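Local coordinates for putative alpha/beta hydrolase fold protein (Candidatus Nitrososphaera gargensis, PDB 5A62) that probably hydrolyses carboxylic ester bonds, as a carboxylesterase-like member of the alpha/beta hydrolase family from an ammonia-oxidizing thaumarchaeon, at residues Ile120-Gly124 / Asp247-Val251; Lys127-Asp133 / Val223-Leu227; Val213-Ser219 / Met238-Gln244. All blocks are in the same frame, centred on the assembly; numbering follows the deposited sequence.

Three contacts in and around the later part of one alpha/beta hydrolase sheet illustrate how chemistry follows place in a fold. Interaction 1 is buried, where one asparagine amide ties the histidine loop to the end of strand 116-122. Interaction 3 joins the last two parallel strands, 212-218 and 239-243, by regular backbone bonds, with its outer strand partly exposed. Interaction 2, off the sheet, is likewise only partly buried: an ion pair and an apolar cluster round Phe-129 fasten 127-133 to helix 222-234. The contacts share elements. Asn-123 of interaction 1 also reaches Gly-218 of interaction 3, Phe-224 of interaction 2 packs on Asn-123 and His-248, and Met-225 rests on Val-217 of the sheet.

Interaction 1. Residues Ile120-Gly124 / Asp247-Val251; sequences IMING and DHWVV
Asn-123 reaches across to the loop of His-248 with a single nitrogen, ND2, which serves two backbone carbonyls. The firmer bond runs from Asn-123 ND2 to His-248 O at 2.9 Å; the amide nitrogen stands above the plane of that carbonyl, with an N-H...O angle of 143°. A weak second bond joins Asn-123 ND2 to Asp-247 O, also 2.9 Å but more bent. The other end of the same amide is occupied as well, since OD1 accepts from the backbone N of Gly-218 on the neighbouring strand, and these partners together fix the rotation of the buried amide. With CG turned away from its own carbonyl carbon (chi1 -67°), Asn-123 can extend toward the loop from just beyond the end of strand 116-122.

The receiving loop is braced from within. His-248 N donates to Asp-247 OD1 at 2.7 Å, and a type I turn from Asp-247 to Val-250 leads into the short helix 250-253, with Trp-249 at its N-cap position. Outside the turn, His-98 donates through NE2 to His-248 O, giving that carbonyl a further partner.

Packing completes the contact on the strand side. Val-250 CG1 lies 3.6 Å from Ile-122 CG2, the two branched side chains crossing at about a right angle, and the same methyl is 3.6 Å from Asn-123 ND2, so it borders the amide while touching the strand.

The imidazole of His-248 points elsewhere: NE2 is hydrogen-bonded to Ser-99 OG in a GxSxG sequence, and the ring touches Asp-221. A histidine on a loop after the last strand, paired with an elbow serine near an acidic residue, is consistent with the catalytic triad of an alpha/beta hydrolase.

Interaction 2. Residues Lys127-Asp133 / Val223-Leu227; sequences KKFQEKD and VFMRL
Phe-129 and Asp-133 meet one side of helix 222-234, the crossover helix of the beta-alpha-beta unit at the edge of the alpha/beta hydrolase sheet. The chain running from Lys-127 into the short helix 131-134 runs alongside this helix in the opposite direction, and the contact divides into an apolar part and a looser side of long, solvent-facing chains, with a salt bridge between them.

The tighter part gathers round the ring of Phe-129. Val-223 CG1 and Phe-224 CZ approach its edge, close to its plane, the latter 3.7 Å from Phe-129 CZ. The two phenyl planes stand at 82°, with centroids 5.7 Å apart. Leu-227 adds both its methyls: CD1 lies 3.8 Å from Phe-129 CE1, while CD2 turns to the backbone, 3.8 Å from Lys-128 O. Phe-224 continues inward to Ser-99 and His-248, linking this cluster to the probable active site.

Toward solvent the contact thins to long side chains. Lys-127 lays its CD near Leu-227 O, but its ammonium group belongs to a salt bridge with Glu-230. Lys-132 CE lies over one face of the Arg-226 guanidinium, leaving two like charges close together; Asp-133 probably offsets some of their repulsion. Glu-131 OE2 is hydrogen-bonded to Gly-200 N of the second subunit.

Between the two parts sits the salt bridge. Bent at chi3 (80°), Arg-226 brings its guanidinium end-on to the Asp-133 carboxylate, the planes only 21° apart. Arg-226 NH1 donates to Asp-133 OD1 at 3.0 Å, and Arg-226 NH2 to the syn lone pair of Asp-133 OD2 at 2.8 Å; that OD2 also accepts from Gln-130 N at 2.9 Å.

Interaction 3. Residues Val213-Ser219 / Met238-Gln244; sequences VFAIVGS and MELRVLQ
Met-238 slants over Val-213, CG 3.6 Å from Val-213 CG1, and its SD goes on to the methyl of Ala-215. On the face that carries Ala-215, Leu-240 CD1 meets Val-217 CG1 at 3.7 Å, while Val-242 lies beside Val-217 and points the same way; helix 222-234 covers Ala-215 and Val-217 through Ile-228. The opposite face carries Phe-214, with Glu-239 CB approaching its ring, nearest CD2, and Ile-216, whose CG2 is pressed to 3.5 Å from Leu-243 CD1, tighter than usual. There helix 256-272 takes over, Phe-265 meeting both Phe-214 and Ile-216.

Six backbone hydrogen bonds join the strands in parallel register, from Glu-239 N to Val-213 O (2.9 Å) through to Ser-219 N and Leu-243 O (2.9 Å), with the strand axes 24° apart. This is the strand pair of a beta-alpha-beta crossover, helix 222-234 making the connection.

On the outer strand, Arg-241 folds back at chi2 (-72°), and both NH1 and NH2 donate to Glu-239 OE1, with Arg-241 NH2 at 2.9 Å. NH1 also binds Leu-240 O. The pairing probably neutralises charge along this last strand, while apolar contacts and main-chain bonds hold it to the sheet.

Interaction 1. Residues Ile120-Gly124 / Asp247-Val251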
# COMPACT_ATOMS: atom_id res chain seq x y z
N ILE A 120 -19.54 -12.46 9.69
CA ILE A 120 -20.58 -12.25 8.68
C ILE A 120 -20.04 -11.20 7.76
O ILE A 120 -19.98 -10.03 8.16
CB ILE A 120 -21.93 -11.87 9.26
CG1 ILE A 120 -22.37 -12.94 10.24
CG2 ILE A 120 -22.94 -11.72 8.09
CD1 ILE A 120 -23.62 -12.59 11.02
N MET A 121 -19.67 -11.57 6.56
CA MET A 121 -19.04 -10.67 5.58
C MET A 121 -20.09 -10.23 4.57
O MET A 121 -20.69 -11.10 3.91
CB MET A 121 -17.93 -11.37 4.84
CG MET A 121 -16.81 -11.85 5.74
SD MET A 121 -15.52 -12.75 4.88
CE MET A 121 -16.38 -14.29 4.50
N ILE A 122 -20.35 -8.95 4.44
CA ILE A 122 -21.34 -8.41 3.54
C ILE A 122 -20.54 -7.77 2.41
O ILE A 122 -19.81 -6.81 2.61
CB ILE A 122 -22.23 -7.39 4.19
CG1 ILE A 122 -22.90 -7.97 5.45
CG2 ILE A 122 -23.22 -6.85 3.14
CD1 ILE A 122 -23.73 -6.99 6.23
N ASN A 123 -20.61 -8.33 1.18
CA ASN A 123 -19.76 -7.95 0.06
C ASN A 123 -18.33 -7.78 0.49
O ASN A 123 -17.70 -6.77 0.19
CB ASN A 123 -20.30 -6.64 -0.59
CG ASN A 123 -21.64 -6.83 -1.26
OD1 ASN A 123 -21.96 -7.92 -1.76
ND2 ASN A 123 -22.42 -5.75 -1.28
N GLY A 124 -17.83 -8.80 1.11
CA GLY A 124 -16.46 -8.93 1.51
C GLY A 124 -15.97 -10.33 1.38
O GLY A 124 -16.76 -11.25 1.16
N ASP A 247 -26.14 -4.74 -5.07
CA ASP A 247 -24.76 -4.50 -5.48
C ASP A 247 -23.91 -4.13 -4.26
O ASP A 247 -24.25 -4.39 -3.10
CB ASP A 247 -24.85 -3.37 -6.51
CG ASP A 247 -23.70 -3.33 -7.50
OD1 ASP A 247 -22.59 -3.79 -7.20
OD2 ASP A 247 -23.90 -2.74 -8.63
N HIS A 248 -22.73 -3.57 -4.50
CA HIS A 248 -21.75 -3.34 -3.47
C HIS A 248 -22.28 -2.55 -2.30
O HIS A 248 -22.03 -2.88 -1.12
CB HIS A 248 -20.58 -2.54 -4.06
CG HIS A 248 -19.46 -2.26 -3.10
ND1 HIS A 248 -19.30 -1.03 -2.50
CD2 HIS A 248 -18.46 -3.04 -2.65
CE1 HIS A 248 -18.22 -1.05 -1.74
NE2 HIS A 248 -17.70 -2.26 -1.81
N TRP A 249 -23.01 -1.48 -2.59
CA TRP A 249 -23.49 -0.58 -1.55
C TRP A 249 -24.84 -0.96 -0.95
O TRP A 249 -25.67 -0.15 -0.61
CB TRP A 249 -23.47 0.87 -2.06
CG TRP A 249 -22.13 1.40 -2.20
CD1 TRP A 249 -21.40 1.52 -3.37
CD2 TRP A 249 -21.26 1.84 -1.14
NE1 TRP A 249 -20.16 2.03 -3.09
CE2 TRP A 249 -20.05 2.25 -1.75
CE3 TRP A 249 -21.40 1.98 0.25
CZ2 TRP A 249 -18.98 2.75 -1.00
CZ3 TRP A 249 -20.34 2.46 0.97
CH2 TRP A 249 -19.14 2.85 0.34
N VAL A 250 -25.03 -2.25 -0.76
CA VAL A 250 -26.26 -2.80 -0.22
C VAL A 250 -26.56 -2.21 1.16
O VAL A 250 -27.71 -2.11 1.56
CB VAL A 250 -26.22 -4.37 -0.17
CG1 VAL A 250 -25.21 -4.86 0.85
CG2 VAL A 250 -27.60 -4.95 0.09
N VAL A 251 -25.54 -1.84 1.94
CA VAL A 251 -25.72 -1.27 3.26
C VAL A 251 -26.36 0.13 3.20
O VAL A 251 -26.90 0.61 4.17
CB VAL A 251 -24.38 -1.26 4.04
CG1 VAL A 251 -23.31 -0.49 3.30
CG2 VAL A 251 -24.51 -0.71 5.43

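Interaction 2. Residues Lys127-Asp133 / Val223-Leu227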
# COMPACT_ATOMS: atom_id res chain seq x y z
N LYS A 127 -10.18 -13.07 0.43
CA LYS A 127 -9.24 -13.18 -0.65
C LYS A 127 -8.53 -11.87 -0.98
O LYS A 127 -9.07 -10.76 -0.80
CB LYS A 127 -9.98 -13.67 -1.89
CG LYS A 127 -10.41 -15.10 -1.65
CD LYS A 127 -10.50 -15.98 -2.87
CE LYS A 127 -9.18 -16.04 -3.61
NZ LYS A 127 -9.25 -17.02 -4.71
N LYS A 128 -7.33 -12.02 -1.47
CA LYS A 128 -6.66 -10.94 -2.15
C LYS A 128 -7.38 -10.61 -3.43
O LYS A 128 -7.99 -11.46 -4.10
CB LYS A 128 -5.24 -11.35 -2.55
CG LYS A 128 -4.21 -11.25 -1.54
CD LYS A 128 -2.78 -11.29 -2.22
CE LYS A 128 -2.14 -10.03 -2.80
NZ LYS A 128 -2.17 -8.78 -1.94
N PHE A 129 -7.29 -9.36 -3.83
CA PHE A 129 -7.84 -8.93 -5.11
C PHE A 129 -6.89 -9.28 -6.24
O PHE A 129 -5.69 -9.37 -6.07
CB PHE A 129 -8.07 -7.43 -5.13
CG PHE A 129 -9.16 -7.00 -4.18
CD1 PHE A 129 -10.49 -7.11 -4.50
CD2 PHE A 129 -8.83 -6.52 -2.91
CE1 PHE A 129 -11.48 -6.76 -3.60
CE2 PHE A 129 -9.80 -6.15 -2.00
CZ PHE A 129 -11.13 -6.28 -2.34
N GLN A 130 -7.47 -9.47 -7.41
CA GLN A 130 -6.68 -9.39 -8.61
C GLN A 130 -6.37 -7.93 -8.90
O GLN A 130 -7.13 -7.02 -8.60
CB GLN A 130 -7.47 -10.04 -9.76
CG GLN A 130 -7.62 -11.58 -9.63
CD GLN A 130 -6.28 -12.33 -9.47
OE1 GLN A 130 -5.97 -12.90 -8.42
NE2 GLN A 130 -5.47 -12.30 -10.52
N GLU A 131 -5.25 -7.67 -9.59
CA GLU A 131 -4.92 -6.29 -9.95
C GLU A 131 -6.05 -5.61 -10.69
O GLU A 131 -6.31 -4.44 -10.46
CB GLU A 131 -3.64 -6.19 -10.83
CG GLU A 131 -2.41 -6.44 -10.06
CD GLU A 131 -1.13 -6.29 -10.89
OE1 GLU A 131 -1.12 -5.58 -11.92
OE2 GLU A 131 -0.24 -6.91 -10.41
N LYS A 132 -6.71 -6.32 -11.63
CA LYS A 132 -7.75 -5.72 -12.37
C LYS A 132 -8.90 -5.23 -11.48
O LYS A 132 -9.52 -4.24 -11.78
CB LYS A 132 -8.26 -6.73 -13.44
CG LYS A 132 -8.97 -7.90 -12.82
CD LYS A 132 -9.63 -8.89 -13.77
CE LYS A 132 -10.22 -10.01 -12.91
NZ LYS A 132 -11.14 -10.94 -13.64
N ASP A 133 -9.10 -5.89 -10.34
CA ASP A 133 -10.18 -5.50 -9.41
C ASP A 133 -9.93 -4.14 -8.77
O ASP A 133 -10.87 -3.44 -8.34
CB ASP A 133 -10.30 -6.52 -8.28
CG ASP A 133 -10.63 -7.93 -8.73
OD1 ASP A 133 -11.29 -8.07 -9.81
OD2 ASP A 133 -10.23 -8.85 -8.00
N VAL A 223 -17.17 -8.25 -8.49
CA VAL A 223 -15.92 -8.58 -7.86
C VAL A 223 -16.16 -9.48 -6.66
O VAL A 223 -15.51 -10.55 -6.53
CB VAL A 223 -15.06 -7.38 -7.48
CG1 VAL A 223 -13.88 -7.74 -6.59
CG2 VAL A 223 -14.56 -6.66 -8.74
N PHE A 224 -17.03 -9.06 -5.76
CA PHE A 224 -17.24 -9.90 -4.56
C PHE A 224 -17.98 -11.15 -4.83
O PHE A 224 -17.74 -12.15 -4.18
CB PHE A 224 -17.80 -9.07 -3.38
CG PHE A 224 -16.75 -8.18 -2.81
CD1 PHE A 224 -15.73 -8.70 -2.04
CD2 PHE A 224 -16.71 -6.85 -3.12
CE1 PHE A 224 -14.74 -7.90 -1.53
CE2 PHE A 224 -15.73 -6.03 -2.60
CZ PHE A 224 -14.74 -6.56 -1.81
N MET A 225 -18.86 -11.21 -5.84
CA MET A 225 -19.43 -12.51 -6.25
C MET A 225 -18.37 -13.48 -6.63
O MET A 225 -18.38 -14.62 -6.25
CB MET A 225 -20.43 -12.36 -7.39
CG MET A 225 -21.77 -11.80 -6.95
SD MET A 225 -22.80 -12.95 -6.05
CE MET A 225 -23.37 -13.97 -7.43
N ARG A 226 -17.42 -13.00 -7.42
CA ARG A 226 -16.37 -13.88 -7.90
C ARG A 226 -15.49 -14.34 -6.71
O ARG A 226 -15.17 -15.54 -6.54
CB ARG A 226 -15.53 -13.19 -8.94
CG ARG A 226 -14.56 -14.17 -9.60
CD ARG A 226 -13.48 -13.47 -10.43
NE ARG A 226 -12.43 -12.97 -9.54
CZ ARG A 226 -12.07 -11.69 -9.36
NH1 ARG A 226 -12.66 -10.69 -9.92
NH2 ARG A 226 -11.02 -11.48 -8.57
N LEU A 227 -15.06 -13.41 -5.86
CA LEU A 227 -14.24 -13.77 -4.74
C LEU A 227 -14.93 -14.66 -3.73
O LEU A 227 -14.27 -15.55 -3.21
CB LEU A 227 -13.69 -12.50 -4.10
CG LEU A 227 -12.74 -11.64 -4.91
CD1 LEU A 227 -12.41 -10.36 -4.17
CD2 LEU A 227 -11.48 -12.34 -5.30

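Interaction 3. Residues Val213-Ser219 / Met238-Gln244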
# COMPACT_ATOMS: atom_id res chain seq x y z
N VAL A 213 -18.36 -19.08 9.40
CA VAL A 213 -18.16 -18.11 8.36
C VAL A 213 -19.47 -17.97 7.61
O VAL A 213 -20.00 -18.94 7.10
CB VAL A 213 -17.05 -18.48 7.40
CG1 VAL A 213 -16.86 -17.35 6.40
CG2 VAL A 213 -15.73 -18.73 8.14
N PHE A 214 -19.96 -16.77 7.53
CA PHE A 214 -21.14 -16.44 6.79
C PHE A 214 -20.82 -15.31 5.82
O PHE A 214 -20.00 -14.46 6.09
CB PHE A 214 -22.26 -15.96 7.70
CG PHE A 214 -22.68 -16.93 8.77
CD1 PHE A 214 -22.12 -16.91 10.03
CD2 PHE A 214 -23.74 -17.78 8.53
CE1 PHE A 214 -22.57 -17.78 11.02
CE2 PHE A 214 -24.18 -18.65 9.51
CZ PHE A 214 -23.61 -18.65 10.74
N ALA A 215 -21.49 -15.28 4.69
CA ALA A 215 -21.34 -14.21 3.72
C ALA A 215 -22.69 -13.88 3.09
O ALA A 215 -23.51 -14.76 2.79
CB ALA A 215 -20.35 -14.53 2.65
N ILE A 216 -22.94 -12.61 2.93
CA ILE A 216 -24.08 -12.04 2.17
C ILE A 216 -23.50 -11.21 1.05
O ILE A 216 -22.73 -10.29 1.33
CB ILE A 216 -24.96 -11.19 3.07
CG1 ILE A 216 -25.37 -11.98 4.33
CG2 ILE A 216 -26.17 -10.70 2.29
CD1 ILE A 216 -26.16 -11.22 5.38
N VAL A 217 -23.82 -11.53 -0.22
CA VAL A 217 -23.25 -10.85 -1.34
C VAL A 217 -24.35 -10.41 -2.29
O VAL A 217 -25.28 -11.18 -2.52
CB VAL A 217 -22.19 -11.72 -2.04
CG1 VAL A 217 -22.73 -12.98 -2.63
CG2 VAL A 217 -21.47 -10.96 -3.14
N GLY A 218 -24.23 -9.22 -2.83
CA GLY A 218 -25.16 -8.72 -3.84
C GLY A 218 -24.83 -9.35 -5.18
O GLY A 218 -23.68 -9.36 -5.59
N SER A 219 -25.84 -9.86 -5.88
CA SER A 219 -25.62 -10.58 -7.14
C SER A 219 -25.00 -9.67 -8.18
O SER A 219 -24.32 -10.18 -9.06
CB SER A 219 -26.93 -11.19 -7.64
OG SER A 219 -27.81 -10.19 -8.14
N MET A 238 -18.54 -22.67 4.89
CA MET A 238 -19.10 -21.31 4.90
C MET A 238 -20.55 -21.35 4.48
O MET A 238 -20.93 -22.15 3.62
CB MET A 238 -18.28 -20.34 3.96
CG MET A 238 -18.82 -18.90 3.79
SD MET A 238 -17.84 -17.65 2.85
CE MET A 238 -18.08 -18.39 1.27
N GLU A 239 -21.33 -20.47 5.00
CA GLU A 239 -22.68 -20.27 4.54
C GLU A 239 -22.77 -18.99 3.71
O GLU A 239 -22.54 -17.92 4.22
CB GLU A 239 -23.61 -20.22 5.73
CG GLU A 239 -23.66 -21.54 6.51
CD GLU A 239 -24.32 -22.66 5.70
OE1 GLU A 239 -25.15 -22.30 4.88
OE2 GLU A 239 -23.96 -23.87 5.83
N LEU A 240 -23.13 -19.10 2.42
CA LEU A 240 -23.21 -17.99 1.54
C LEU A 240 -24.62 -17.76 1.13
O LEU A 240 -25.32 -18.72 0.74
CB LEU A 240 -22.41 -18.33 0.31
CG LEU A 240 -22.54 -17.43 -0.91
CD1 LEU A 240 -22.09 -16.01 -0.66
CD2 LEU A 240 -21.75 -18.03 -2.06
N ARG A 241 -25.08 -16.53 1.09
CA ARG A 241 -26.41 -16.19 0.61
C ARG A 241 -26.24 -15.04 -0.31
O ARG A 241 -25.51 -14.07 -0.05
CB ARG A 241 -27.31 -15.81 1.78
CG ARG A 241 -27.44 -16.82 2.89
CD ARG A 241 -28.28 -18.02 2.45
NE ARG A 241 -28.35 -18.98 3.53
CZ ARG A 241 -27.47 -19.93 3.80
NH1 ARG A 241 -26.41 -20.13 3.01
NH2 ARG A 241 -27.63 -20.72 4.86
N VAL A 242 -26.89 -15.10 -1.45
CA VAL A 242 -26.85 -14.05 -2.44
C VAL A 242 -28.13 -13.22 -2.46
O VAL A 242 -29.23 -13.79 -2.53
CB VAL A 242 -26.57 -14.63 -3.87
CG1 VAL A 242 -26.59 -13.53 -4.92
CG2 VAL A 242 -25.25 -15.41 -3.85
N LEU A 243 -28.01 -11.93 -2.49
CA LEU A 243 -29.13 -10.99 -2.63
C LEU A 243 -29.25 -10.66 -4.08
O LEU A 243 -28.49 -9.89 -4.64
CB LEU A 243 -28.91 -9.70 -1.77
CG LEU A 243 -28.89 -9.97 -0.29
CD1 LEU A 243 -28.34 -8.74 0.39
CD2 LEU A 243 -30.31 -10.26 0.22
N GLN A 244 -30.35 -11.18 -4.70
CA GLN A 244 -30.57 -10.93 -6.11
C GLN A 244 -30.93 -9.52 -6.37
O GLN A 244 -31.86 -8.98 -5.77
CB GLN A 244 -31.70 -11.84 -6.66
CG GLN A 244 -31.40 -13.30 -6.62
CD GLN A 244 -30.10 -13.71 -7.32
OE1 GLN A 244 -29.75 -13.14 -8.31
NE2 GLN A 244 -29.42 -14.64 -6.77